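Kcn28 (Kitasatospora, PDB 6J32) is a two-domain protein of the GT-B fold whose C-terminal part belongs to the erythromycin biosynthesis protein CIII-like family. Local coordinates at residues Tyr109-Tyr114 and Ser127-Pro132; Ala116-Met121 and Gly179-Leu184; Ala219-Trp224 and Pro291-Leu296. All blocks are in the same frame, centred on the assembly; numbering follows the deposited sequence.

Contact 1 of 3, residues Tyr109-Tyr114 and Ser127-Pro132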
loop_
_atom_site.group_PDB
_atom_site.type_symbol
_atom_site.label_atom_id
_atom_site.label_comp_id
_atom_site.label_asym_id
_atom_site.label_seq_id
_atom_site.Cartn_x
_atom_site.Cartn_y
_atom_site.Cartn_z
ATOM N N TYR B 109 7.617 12.311 20.660
ATOM C CA TYR B 109 6.861 11.140 20.251
ATOM C C TYR B 109 5.409 11.250 20.683
ATOM O O TYR B 109 5.110 11.646 21.811
ATOM C CB TYR B 109 7.486 9.848 20.813
ATOM C CG TYR B 109 7.480 9.719 22.325
ATOM C CD1 TYR B 109 8.487 10.282 23.098
ATOM C CD2 TYR B 109 6.476 9.014 22.977
ATOM C CE1 TYR B 109 8.487 10.155 24.476
ATOM C CE2 TYR B 109 6.467 8.885 24.349
ATOM C CZ TYR B 109 7.474 9.458 25.097
ATOM O OH TYR B 109 7.463 9.329 26.471
ATOM N N ASP B 110 4.517 10.876 19.770
ATOM C CA ASP B 110 3.102 10.733 20.068
ATOM C C ASP B 110 2.901 9.629 21.105
ATOM O O ASP B 110 3.772 8.782 21.324
ATOM C CB ASP B 110 2.350 10.404 18.778
ATOM C CG ASP B 110 0.875 10.166 18.995
ATOM O OD1 ASP B 110 0.116 11.149 19.128
ATOM O OD2 ASP B 110 0.484 8.982 19.044
ATOM N N VAL B 111 1.733 9.646 21.758
ATOM C CA VAL B 111 1.446 8.659 22.799
ATOM C C VAL B 111 1.540 7.237 22.255
ATOM O O VAL B 111 1.893 6.307 22.991
ATOM C CB VAL B 111 0.066 8.924 23.431
ATOM C CG1 VAL B 111 0.117 10.146 24.337
ATOM C CG2 VAL B 111 -0.986 9.112 22.349
ATOM N N LEU B 112 1.243 7.037 20.971
ATOM C CA LEU B 112 1.318 5.708 20.378
ATOM C C LEU B 112 2.689 5.385 19.800
ATOM O O LEU B 112 2.875 4.285 19.277
ATOM C CB LEU B 112 0.261 5.545 19.277
ATOM C CG LEU B 112 -1.209 5.466 19.697
ATOM C CD1 LEU B 112 -2.090 5.196 18.490
ATOM C CD2 LEU B 112 -1.421 4.399 20.763
ATOM N N ALA B 113 3.652 6.296 19.893
ATOM C CA ALA B 113 4.993 6.079 19.367
ATOM C C ALA B 113 6.025 6.023 20.488
ATOM O O ALA B 113 7.148 6.510 20.348
ATOM C CB ALA B 113 5.363 7.154 18.352
ATOM N N TYR B 114 5.655 5.405 21.608
ATOM C CA TYR B 114 6.563 5.246 22.738
ATOM C C TYR B 114 7.820 4.426 22.435
ATOM O O TYR B 114 8.790 4.543 23.194
ATOM C CB TYR B 114 5.824 4.635 23.935
ATOM C CG TYR B 114 5.102 3.340 23.648
ATOM C CD1 TYR B 114 5.739 2.114 23.807
ATOM C CD2 TYR B 114 3.775 3.344 23.236
ATOM C CE1 TYR B 114 5.081 0.929 23.549
ATOM C CE2 TYR B 114 3.106 2.164 22.973
ATOM C CZ TYR B 114 3.765 0.957 23.132
ATOM O OH TYR B 114 3.096 -0.220 22.876
ATOM N N SER B 127 13.588 12.684 25.983
ATOM C CA SER B 127 12.392 12.443 25.193
ATOM C C SER B 127 11.217 13.199 25.798
ATOM O O SER B 127 11.141 13.394 27.014
ATOM C CB SER B 127 12.061 10.948 25.102
ATOM O OG SER B 127 11.623 10.450 26.349
ATOM N N ILE B 128 10.306 13.636 24.929
ATOM C CA ILE B 128 9.110 14.368 25.329
ATOM C C ILE B 128 7.914 13.736 24.633
ATOM O O ILE B 128 7.898 13.618 23.403
ATOM C CB ILE B 128 9.201 15.863 24.986
ATOM C CG1 ILE B 128 10.406 16.501 25.680
ATOM C CG2 ILE B 128 7.923 16.571 25.393
ATOM C CD1 ILE B 128 10.619 17.952 25.319
ATOM N N GLN B 129 6.923 13.329 25.414
ATOM C CA GLN B 129 5.689 12.783 24.871
ATOM C C GLN B 129 4.759 13.907 24.424
ATOM O O GLN B 129 4.607 14.918 25.116
ATOM C CB GLN B 129 5.003 11.916 25.919
ATOM C CG GLN B 129 3.739 11.236 25.455
ATOM C CD GLN B 129 2.962 10.649 26.615
ATOM O OE1 GLN B 129 2.331 11.377 27.379
ATOM N NE2 GLN B 129 3.022 9.331 26.766
ATOM N N ILE B 130 4.143 13.725 23.256
ATOM C CA ILE B 130 3.175 14.665 22.700
ATOM C C ILE B 130 1.812 13.984 22.728
ATOM O O ILE B 130 1.525 13.110 21.903
ATOM C CB ILE B 130 3.544 15.105 21.279
ATOM C CG1 ILE B 130 4.985 15.617 21.215
ATOM C CG2 ILE B 130 2.583 16.177 20.792
ATOM C CD1 ILE B 130 5.205 16.937 21.943
ATOM N N SER B 131 0.958 14.387 23.668
ATOM C CA SER B 131 -0.362 13.784 23.807
ATOM C C SER B 131 -1.380 14.597 23.024
ATOM O O SER B 131 -1.582 15.777 23.339
ATOM C CB SER B 131 -0.769 13.712 25.267
ATOM O OG SER B 131 -2.060 13.147 25.408
ATOM N N PRO B 132 -2.044 14.022 22.017
ATOM C CA PRO B 132 -3.009 14.799 21.227
ATOM C C PRO B 132 -4.343 15.015 21.916
ATOM O O PRO B 132 -5.178 15.764 21.390
ATOM C CB PRO B 132 -3.173 13.949 19.963
ATOM C CG PRO B 132 -2.991 12.553 20.466
ATOM C CD PRO B 132 -1.900 12.648 21.507
#
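Y109 pairs in parallel with Q129 on the neighbouring strand, with their CA atoms 5.0 Å apart. Two backbone bonds fix the register. Y109 N donates to I128 O at 3.1 Å, and Y109 O accepts from I130 N at 2.7 Å. The bond from V111 N to I130 O is weak.

The Y109 ring leans over the neighbouring strand. CG lies between the backbone N and the carbonyl carbon (chi1 64°), which folds the ring toward the backbone of Q129. CA of Q129 sits over one ring face, 3.8 Å from the centroid, in a CH-pi contact. The S127 hydroxyl lies near the ring plane instead, with OG 3.7 Å from CE1 of Y109. The Q129 amide is turned 72° from the ring, and its chain runs past it toward V111. CG1 of V111 rests 3.7 Å from CD of Q129 and also packs on the CA and CB atoms of S131. CG2, the other branch of V111, meets CD of P132 at 3.7 Å.

D110 serves its own chain. Its OD2 accepts from L112 N at 2.8 Å, from above the carboxylate plane, and this makes an Asx turn. The D110 side chain crosses P132 at about a right angle, with OD1 at the CD and CG atoms of the proline.

Strand 106-110, helix 115-122 and strand 127-131 form a beta-alpha-beta unit of the N-terminal Rossmann-like sheet. OE1 of Q129 is hydrogen-bonded to the S188 hydroxyl, and its NE2 has a weak hydrogen bond to V182 O. Backbone bonds thus set the strand register, an aromatic face covers the buried backbone at Q129, and the Asx turn shapes the chain at D110-L112.

Contact 2 of 3, residues Ala116-Met121 and Gly179-Leu184; sequences ARVLAM and GDLVNL
R117 supplies the polar link between these two helical pieces. Its NH1 donates to L184 O over 3.0 Å, but the bond is bent, with an N-H...O angle of 130°. The donor stands above the carbonyl plane of L184, and the oxygen is tilted out of the guanidinium plane. NH2 lies farther from the same oxygen. The chain of R117 is extended from CG to NE, with CG anti to the backbone N (chi1 -178°). That straight reach carries the guanidinium from helix 115-122 to the far end of the short helix 180-183. L184 is the first residue to leave helical geometry there, and a carbonyl at a helix end would tend to be electron-rich, which would favour a cationic partner. D180 O lies at the edge of the guanidinium, near its plane, 3.7 Å from NH1 of R117; this is proximity and not a bond.

Helix 115-122 is the crossover helix between strands 106-110 and 127-131 in the N-terminal Rossmann-like domain. Helix 180-183 comes shortly before strand 187-190 of the same sheet, so the contact joins two connections of one domain.

The apolar part centres on one methyl of L181, CD1, which is shared by three side chains of helix 115-122. This CD1 is 3.7 Å from CG2 of V118, and the two side chains cross at about a right angle. The same CD1 lies 3.9 Å from SD of M121, and M121 is bent at its last torsion (chi3 81°). CD1 of L181 is also 3.9 Å from CD of R117, where the two side chains slide past each other in opposite directions. V118 also packs on L92 of helix 77-99 and on S171.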
loop_
_atom_site.group_PDB
_atom_site.type_symbol
_atom_site.label_atom_id
_atom_site.label_comp_id
_atom_site.label_asym_id
_atom_site.label_seq_id
_atom_site.Cartn_x
_atom_site.Cartn_y
_atom_site.Cartn_z
ATOM N N ALA B 116 9.921 5.275 20.461
ATOM C CA ALA B 116 10.904 6.349 20.407
ATOM C C ALA B 116 11.480 6.649 21.782
ATOM O O ALA B 116 12.653 7.019 21.893
ATOM C CB ALA B 116 10.275 7.608 19.817
ATOM N N ARG B 117 10.673 6.516 22.840
ATOM C CA ARG B 117 11.210 6.707 24.183
ATOM C C ARG B 117 12.209 5.611 24.529
ATOM O O ARG B 117 13.260 5.884 25.121
ATOM C CB ARG B 117 10.087 6.741 25.217
ATOM C CG ARG B 117 10.615 6.989 26.613
ATOM C CD ARG B 117 9.602 6.729 27.704
ATOM N NE ARG B 117 10.191 7.027 29.008
ATOM C CZ ARG B 117 9.564 6.894 30.171
ATOM N NH1 ARG B 117 8.310 6.463 30.212
ATOM N NH2 ARG B 117 10.196 7.199 31.297
ATOM N N VAL B 118 11.897 4.366 24.163
ATOM C CA VAL B 118 12.837 3.269 24.368
ATOM C C VAL B 118 14.149 3.558 23.651
ATOM O O VAL B 118 15.236 3.298 24.180
ATOM C CB VAL B 118 12.218 1.940 23.896
ATOM C CG1 VAL B 118 13.256 0.843 23.926
ATOM C CG2 VAL B 118 11.024 1.576 24.763
ATOM N N LEU B 119 14.068 4.107 22.441
ATOM C CA LEU B 119 15.281 4.477 21.724
ATOM C C LEU B 119 16.045 5.565 22.469
ATOM O O LEU B 119 17.275 5.501 22.590
ATOM C CB LEU B 119 14.922 4.943 20.313
ATOM C CG LEU B 119 15.880 4.574 19.185
ATOM C CD1 LEU B 119 16.071 3.067 19.141
ATOM C CD2 LEU B 119 15.353 5.096 17.858
ATOM N N ALA B 120 15.328 6.561 22.996
ATOM C CA ALA B 120 15.978 7.658 23.705
ATOM C C ALA B 120 16.634 7.178 24.995
ATOM O O ALA B 120 17.690 7.688 25.386
ATOM C CB ALA B 120 14.967 8.768 23.986
ATOM N N MET B 121 16.021 6.210 25.678
ATOM C CA MET B 121 16.630 5.674 26.893
ATOM C C MET B 121 17.914 4.913 26.580
ATOM O O MET B 121 18.896 5.014 27.326
ATOM C CB MET B 121 15.637 4.779 27.636
ATOM C CG MET B 121 14.521 5.548 28.328
ATOM S SD MET B 121 13.134 4.515 28.840
ATOM C CE MET B 121 13.776 3.832 30.366
ATOM N N GLY B 179 3.456 -0.502 31.991
ATOM C CA GLY B 179 2.500 0.575 32.161
ATOM C C GLY B 179 3.171 1.920 32.337
ATOM O O GLY B 179 2.734 2.923 31.764
ATOM N N ASP B 180 4.233 1.950 33.146
ATOM C CA ASP B 180 4.929 3.204 33.418
ATOM C C ASP B 180 5.539 3.767 32.145
ATOM O O ASP B 180 5.272 4.912 31.765
ATOM C CB ASP B 180 5.988 2.994 34.498
ATOM C CG ASP B 180 5.401 3.028 35.898
ATOM O OD1 ASP B 180 4.157 3.056 36.026
ATOM O OD2 ASP B 180 6.183 3.033 36.871
ATOM N N LEU B 181 6.358 2.977 31.463
ATOM C CA LEU B 181 6.670 3.300 30.082
ATOM C C LEU B 181 5.398 3.120 29.267
ATOM O O LEU B 181 4.807 2.036 29.287
ATOM C CB LEU B 181 7.791 2.412 29.551
ATOM C CG LEU B 181 8.228 2.677 28.108
ATOM C CD1 LEU B 181 9.738 2.856 28.033
ATOM C CD2 LEU B 181 7.769 1.556 27.186
ATOM N N VAL B 182 4.997 4.192 28.567
ATOM C CA VAL B 182 3.763 4.408 27.799
ATOM C C VAL B 182 2.976 5.515 28.493
ATOM O O VAL B 182 2.657 6.538 27.879
ATOM C CB VAL B 182 2.878 3.156 27.607
ATOM C CG1 VAL B 182 1.498 3.554 27.112
ATOM C CG2 VAL B 182 3.490 2.198 26.594
ATOM N N ASN B 183 2.659 5.323 29.774
ATOM C CA ASN B 183 1.747 6.212 30.483
ATOM C C ASN B 183 2.414 7.080 31.544
ATOM O O ASN B 183 1.725 7.879 32.182
ATOM C CB ASN B 183 0.621 5.393 31.120
ATOM C CG ASN B 183 -0.158 4.598 30.096
ATOM O OD1 ASN B 183 -0.587 5.137 29.077
ATOM N ND2 ASN B 183 -0.324 3.303 30.347
ATOM N N LEU B 184 3.724 6.957 31.752
ATOM C CA LEU B 184 4.459 7.794 32.703
ATOM C C LEU B 184 5.730 8.316 32.038
ATOM O O LEU B 184 6.843 7.897 32.375
ATOM C CB LEU B 184 4.782 7.011 33.976
ATOM C CG LEU B 184 5.302 7.742 35.216
ATOM C CD1 LEU B 184 4.192 8.547 35.867
ATOM C CD2 LEU B 184 5.906 6.758 36.211
#

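Contact 3 of 3, residues Ala219-Trp224 and Pro291-Leu296; sequences AHQGDW and PQLAVL
W224 lays one face of its indole against V295. CG2 of V295 is 4.0 Å from the centroid of the five-membered ring and 9° off its normal, a CH-pi contact. The W224 side chain also packs at its root, with CB 3.9 Å from CB of A294. The A294 methyl in turn meets CA of D223 at 3.8 Å. Further back, CB of Q221 lies 3.6 Å from CB of P291. The Q221 and L293 side chains cross at about a right angle, with NE2 of Q221 against CB and CD1 of L293.

The next shell fixes these groups. A type I' turn from H220 to D223 brings Q221 and D223 onto the helix start, where P291 takes the N-cap position. OD1 of D223 accepts from W224 N at 2.6 Å through its anti lone pair. W224 NE1 bonds to E285, while V233, H263 and V265 pack against the indole. H220 packs on A166 of the second subunit.

Residues 219-224 belong to the connection from the last strand of the N-terminal sheet to strand 232-236, so this is an interdomain linker packed on the C-terminal Rossmann-like domain of a GT-B fold.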
loop_
_atom_site.group_PDB
_atom_site.type_symbol
_atom_site.label_atom_id
_atom_site.label_comp_id
_atom_site.label_asym_id
_atom_site.label_seq_id
_atom_site.Cartn_x
_atom_site.Cartn_y
_atom_site.Cartn_z
ATOM N N ALA B 219 -6.414 29.827 8.675
ATOM C CA ALA B 219 -6.237 29.115 7.419
ATOM C C ALA B 219 -7.408 29.356 6.474
ATOM O O ALA B 219 -8.316 30.149 6.739
ATOM C CB ALA B 219 -6.036 27.625 7.694
ATOM N N HIS B 220 -7.379 28.653 5.342
ATOM C CA HIS B 220 -8.389 28.772 4.301
ATOM C C HIS B 220 -9.306 27.554 4.317
ATOM O O HIS B 220 -10.436 27.629 4.815
ATOM C CB HIS B 220 -7.739 28.946 2.926
ATOM C CG HIS B 220 -7.811 30.344 2.389
ATOM N ND1 HIS B 220 -8.958 30.871 1.835
ATOM C CD2 HIS B 220 -6.875 31.319 2.316
ATOM C CE1 HIS B 220 -8.725 32.113 1.450
ATOM N NE2 HIS B 220 -7.469 32.410 1.730
ATOM N N GLN B 221 -8.832 26.445 3.748
ATOM C CA GLN B 221 -9.585 25.222 3.481
ATOM C C GLN B 221 -10.686 25.454 2.461
ATOM O O GLN B 221 -11.571 24.604 2.298
ATOM C CB GLN B 221 -10.194 24.611 4.752
ATOM C CG GLN B 221 -9.471 23.398 5.309
ATOM C CD GLN B 221 -10.116 22.899 6.589
ATOM O OE1 GLN B 221 -11.160 22.242 6.557
ATOM N NE2 GLN B 221 -9.512 23.221 7.720
ATOM N N GLY B 222 -10.651 26.588 1.761
ATOM C CA GLY B 222 -11.633 26.933 0.749
ATOM C C GLY B 222 -12.444 28.170 1.086
ATOM O O GLY B 222 -12.967 28.827 0.181
ATOM N N ASP B 223 -12.562 28.488 2.378
ATOM C CA ASP B 223 -13.342 29.608 2.901
ATOM C C ASP B 223 -14.826 29.412 2.600
ATOM O O ASP B 223 -15.197 28.590 1.757
ATOM C CB ASP B 223 -12.828 30.943 2.353
ATOM C CG ASP B 223 -13.039 32.089 3.328
ATOM O OD1 ASP B 223 -14.059 32.084 4.046
ATOM O OD2 ASP B 223 -12.169 32.985 3.395
ATOM N N TRP B 224 -15.689 30.161 3.286
ATOM C CA TRP B 224 -17.127 29.917 3.192
ATOM C C TRP B 224 -17.901 31.178 3.552
ATOM O O TRP B 224 -17.921 31.568 4.723
ATOM C CB TRP B 224 -17.518 28.754 4.095
ATOM C CG TRP B 224 -18.937 28.330 3.962
ATOM C CD1 TRP B 224 -19.431 27.349 3.155
ATOM C CD2 TRP B 224 -20.053 28.858 4.684
ATOM N NE1 TRP B 224 -20.791 27.243 3.320
ATOM C CE2 TRP B 224 -21.196 28.160 4.255
ATOM C CE3 TRP B 224 -20.196 29.858 5.651
ATOM C CZ2 TRP B 224 -22.467 28.431 4.757
ATOM C CZ3 TRP B 224 -21.455 30.128 6.146
ATOM C CH2 TRP B 224 -22.574 29.415 5.701
ATOM N N PRO B 291 -15.176 22.253 4.526
ATOM C CA PRO B 291 -14.143 22.890 5.354
ATOM C C PRO B 291 -14.672 23.290 6.721
ATOM O O PRO B 291 -15.229 24.381 6.885
ATOM C CB PRO B 291 -13.727 24.115 4.531
ATOM C CG PRO B 291 -14.830 24.352 3.567
ATOM C CD PRO B 291 -15.529 23.048 3.338
ATOM N N GLN B 292 -14.504 22.401 7.707
ATOM C CA GLN B 292 -15.174 22.567 8.994
ATOM C C GLN B 292 -14.771 23.872 9.666
ATOM O O GLN B 292 -15.611 24.563 10.255
ATOM C CB GLN B 292 -14.849 21.382 9.899
ATOM C CG GLN B 292 -15.476 21.454 11.268
ATOM C CD GLN B 292 -15.206 20.211 12.079
ATOM O OE1 GLN B 292 -16.054 19.326 12.176
ATOM N NE2 GLN B 292 -14.022 20.137 12.672
ATOM N N LEU B 293 -13.489 24.230 9.579
ATOM C CA LEU B 293 -13.043 25.508 10.119
ATOM C C LEU B 293 -13.704 26.668 9.383
ATOM O O LEU B 293 -14.062 27.679 9.996
ATOM C CB LEU B 293 -11.519 25.602 10.032
ATOM C CG LEU B 293 -10.712 24.935 11.154
ATOM C CD1 LEU B 293 -9.224 25.240 11.014
ATOM C CD2 LEU B 293 -11.221 25.365 12.524
ATOM N N ALA B 294 -13.872 26.538 8.064
ATOM C CA ALA B 294 -14.458 27.615 7.273
ATOM C C ALA B 294 -15.931 27.823 7.608
ATOM O O ALA B 294 -16.397 28.966 7.690
ATOM C CB ALA B 294 -14.280 27.331 5.785
ATOM N N VAL B 295 -16.686 26.734 7.779
ATOM C CA VAL B 295 -18.099 26.861 8.139
ATOM C C VAL B 295 -18.242 27.395 9.557
ATOM O O VAL B 295 -19.133 28.197 9.846
ATOM C CB VAL B 295 -18.823 25.512 7.962
ATOM C CG1 VAL B 295 -20.207 25.582 8.580
ATOM C CG2 VAL B 295 -18.921 25.165 6.492
ATOM N N LEU B 296 -17.367 26.957 10.458
ATOM C CA LEU B 296 -17.375 27.433 11.836
ATOM C C LEU B 296 -17.125 28.935 11.922
ATOM O O LEU B 296 -17.439 29.547 12.952
ATOM C CB LEU B 296 -16.333 26.688 12.660
ATOM C CG LEU B 296 -16.844 25.627 13.641
ATOM C CD1 LEU B 296 -18.202 25.096 13.226
ATOM C CD2 LEU B 296 -15.847 24.488 13.776
#

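Overall arrangement
From the N terminus, contact 1 opens at 109-114 and closes at 127-132, making a short loop that holds helix 115-122. Contact 2 opens on that helix before contact 1 has closed and ends at 179-184, so the two cross along the chain. They also touch in space: Y109 and S127 meet R117, and Y114 meets V182. Contact 1 pairs two strands of the N-terminal sheet, contact 2 joins two helices beside it, and these touches link the layers. Contact 3 follows in series, from the linker at 219-224 to helix 292-296 in the C-terminal domain. It lies across the chain's centre from the others, with its centre about 29 Å from that of contact 1.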